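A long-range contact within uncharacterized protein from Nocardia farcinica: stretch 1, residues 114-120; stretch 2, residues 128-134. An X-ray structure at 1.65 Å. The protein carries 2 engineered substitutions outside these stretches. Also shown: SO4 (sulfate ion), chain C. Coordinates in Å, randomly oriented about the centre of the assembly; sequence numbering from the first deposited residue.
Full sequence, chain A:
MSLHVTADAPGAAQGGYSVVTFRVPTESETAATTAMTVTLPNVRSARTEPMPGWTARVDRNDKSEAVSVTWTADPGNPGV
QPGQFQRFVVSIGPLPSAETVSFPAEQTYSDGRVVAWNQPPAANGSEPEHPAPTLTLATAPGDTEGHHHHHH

Stretch 1 (114-120) VVAWNQP
Stretch 2, residues 128-134: PEHPAPT

Stretch 1 runs as a strand from Val-114 to Trp-117 and then loosens; stretch 2, rich in proline and without regular helix or strand, crosses it just beyond the strand, turning at Glu-129 (phi/psi -88/-20) and His-130 (-127/61) and extended through Pro-131 (-70/148), Ala-132 (-62/134) and Pro-133 (-58/139). CA atoms pair Trp-117 with His-130 (4.8 Å), Asn-118 with Ala-132 (4.4 Å) and Gln-119 with Pro-131 (4.2 Å), the last a single beta bridge; 483 Å² is buried in all. Val-115 (-99/126, chi1 t) points toward stretch 2 and sets CG1 3.5 Å from His-130 CD2. Ala-116 (-90/128) O lies 3.3 Å from His-130 CB, in van der Waals contact. Trp-117 (-112/78, chi1 m, chi2 90°) is buried, and its six-membered ring receives the edge of the His-130 ring (chi1 m, chi2 97°) on one face, centroids 4.5 Å apart and planes at 66°. Pro-131 O lies at the indole edge, 3.7 Å from Trp-117 CE3. Trp-117 O accepts a CA-H...O contact from Ala-132 CA at 3.3 Å. Asn-118 (-138/12, chi1 p) turns its CB away. Gln-119 (-83/151, chi1 m, chi2 t, chi3 -28°) makes all three direct hydrogen bonds. Its N donates to His-130 O (3.1 Å) and its O accepts from Ala-132 N (2.9 Å); these residues flank Pro-131, the pattern of a parallel bridge, although the chains cross here. Its OE1 accepts from His-130 N (2.8 Å), so the side-chain carbonyl takes the place of a peptide carbonyl. Its NE2 donates to sulfate O4 (3.0 Å), which His-130 ND1 also reaches (2.9 Å, 176°); the anion, probably from the crystallisation liquor, thus ties the two side chains together. Water 1 donates to Gln-119 O (3.0 Å) and Ala-132 O (2.7 Å). Pro-120 (-77/169) points away, yet its O comes 3.4 Å from Pro-128 CG.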

# COMPACT_ATOMS: atom_id res chain seq x y z
N VAL A 114 6.70 3.12 -0.19
CA VAL A 114 6.28 1.78 0.22
C VAL A 114 7.53 0.94 0.25
O VAL A 114 8.27 0.91 -0.77
CB VAL A 114 5.23 1.17 -0.73
CG1 VAL A 114 4.91 -0.27 -0.31
CG2 VAL A 114 3.93 2.03 -0.76
N VAL A 115 7.78 0.31 1.39
CA VAL A 115 8.93 -0.57 1.58
C VAL A 115 8.54 -2.02 1.41
O VAL A 115 7.61 -2.51 2.07
CB VAL A 115 9.59 -0.36 2.93
CG1 VAL A 115 10.73 -1.34 3.11
CG2 VAL A 115 10.07 1.08 3.06
N ALA A 116 9.27 -2.72 0.53
CA ALA A 116 9.00 -4.14 0.25
C ALA A 116 9.81 -5.01 1.19
O ALA A 116 11.04 -4.85 1.28
CB ALA A 116 9.36 -4.46 -1.19
N TRP A 117 9.15 -5.94 1.86
CA TRP A 117 9.82 -6.91 2.73
C TRP A 117 9.63 -8.25 2.04
O TRP A 117 8.77 -9.06 2.42
CB TRP A 117 9.23 -6.93 4.13
CG TRP A 117 9.38 -5.64 4.88
CD1 TRP A 117 8.51 -4.58 4.91
CD2 TRP A 117 10.47 -5.28 5.73
NE1 TRP A 117 9.00 -3.58 5.73
CE2 TRP A 117 10.20 -3.99 6.25
CE3 TRP A 117 11.64 -5.94 6.12
CZ2 TRP A 117 11.08 -3.35 7.14
CZ3 TRP A 117 12.52 -5.30 6.98
CH2 TRP A 117 12.23 -4.02 7.50
N ASN A 118 10.43 -8.46 1.02
CA ASN A 118 10.21 -9.57 0.10
C ASN A 118 11.48 -10.30 -0.32
O ASN A 118 11.44 -11.14 -1.22
CB ASN A 118 9.44 -9.12 -1.15
CG ASN A 118 10.22 -8.17 -2.00
OD1 ASN A 118 11.30 -7.72 -1.62
ND2 ASN A 118 9.68 -7.85 -3.19
N GLN A 119 12.58 -10.03 0.37
CA GLN A 119 13.85 -10.70 -0.00
C GLN A 119 13.93 -12.06 0.63
O GLN A 119 13.41 -12.29 1.71
CB GLN A 119 15.03 -9.81 0.41
CG GLN A 119 14.97 -8.44 -0.30
CD GLN A 119 16.01 -7.43 0.19
OE1 GLN A 119 16.45 -7.47 1.33
NE2 GLN A 119 16.35 -6.46 -0.67
N PRO A 120 14.64 -12.99 -0.01
CA PRO A 120 14.73 -14.32 0.60
C PRO A 120 15.72 -14.30 1.75
O PRO A 120 16.42 -13.31 1.89
CB PRO A 120 15.24 -15.19 -0.56
CG PRO A 120 16.04 -14.25 -1.43
CD PRO A 120 15.28 -12.90 -1.33
N PRO A 128 20.22 -9.92 3.55
CA PRO A 128 19.22 -8.98 3.03
C PRO A 128 18.78 -8.03 4.12
O PRO A 128 18.65 -8.45 5.26
CB PRO A 128 18.07 -9.90 2.64
CG PRO A 128 18.19 -11.03 3.60
CD PRO A 128 19.67 -11.28 3.69
N GLU A 129 18.56 -6.76 3.76
CA GLU A 129 18.11 -5.78 4.73
C GLU A 129 16.56 -5.75 4.85
O GLU A 129 16.04 -5.32 5.88
CB GLU A 129 18.61 -4.39 4.35
CG GLU A 129 20.12 -4.30 4.48
CD GLU A 129 20.64 -2.87 4.45
OE1 GLU A 129 19.86 -1.93 4.71
OE2 GLU A 129 21.84 -2.70 4.16
N HIS A 130 15.88 -6.25 3.82
CA HIS A 130 14.41 -6.36 3.84
C HIS A 130 13.86 -7.76 3.54
O HIS A 130 13.15 -7.98 2.56
CB HIS A 130 13.82 -5.33 2.91
CG HIS A 130 14.05 -3.93 3.39
ND1 HIS A 130 15.08 -3.15 2.93
CD2 HIS A 130 13.40 -3.20 4.34
CE1 HIS A 130 15.04 -1.98 3.55
NE2 HIS A 130 14.05 -1.99 4.41
N PRO A 131 14.23 -8.73 4.38
CA PRO A 131 13.80 -10.12 4.13
C PRO A 131 12.30 -10.23 4.39
O PRO A 131 11.78 -9.51 5.25
CB PRO A 131 14.49 -10.90 5.23
CG PRO A 131 14.70 -9.91 6.35
CD PRO A 131 14.93 -8.58 5.67
N ALA A 132 11.62 -11.10 3.65
CA ALA A 132 10.25 -11.48 4.03
C ALA A 132 10.25 -12.15 5.39
O ALA A 132 11.08 -13.04 5.65
CB ALA A 132 9.67 -12.44 2.99
N PRO A 133 9.31 -11.76 6.28
CA PRO A 133 9.16 -12.44 7.55
C PRO A 133 8.87 -13.93 7.33
O PRO A 133 8.08 -14.28 6.45
CB PRO A 133 7.95 -11.76 8.19
CG PRO A 133 7.49 -10.74 7.28
CD PRO A 133 8.32 -10.68 6.07
N THR A 134 9.48 -14.78 8.13
CA THR A 134 9.42 -16.22 7.86
C THR A 134 9.17 -16.98 9.14
O THR A 134 9.60 -16.54 10.22
CB THR A 134 10.74 -16.67 7.11
OG1 THR A 134 10.85 -15.97 5.86
CG2 THR A 134 10.73 -18.17 6.84
S SO4 C . 17.88 -2.96 0.57
O1 SO4 C . 17.85 -1.87 1.57
O2 SO4 C . 19.24 -3.49 0.48
O3 SO4 C . 17.47 -2.45 -0.74
O4 SO4 C . 16.98 -4.05 0.98
O HOH W 1 13.02 -14.14 4.06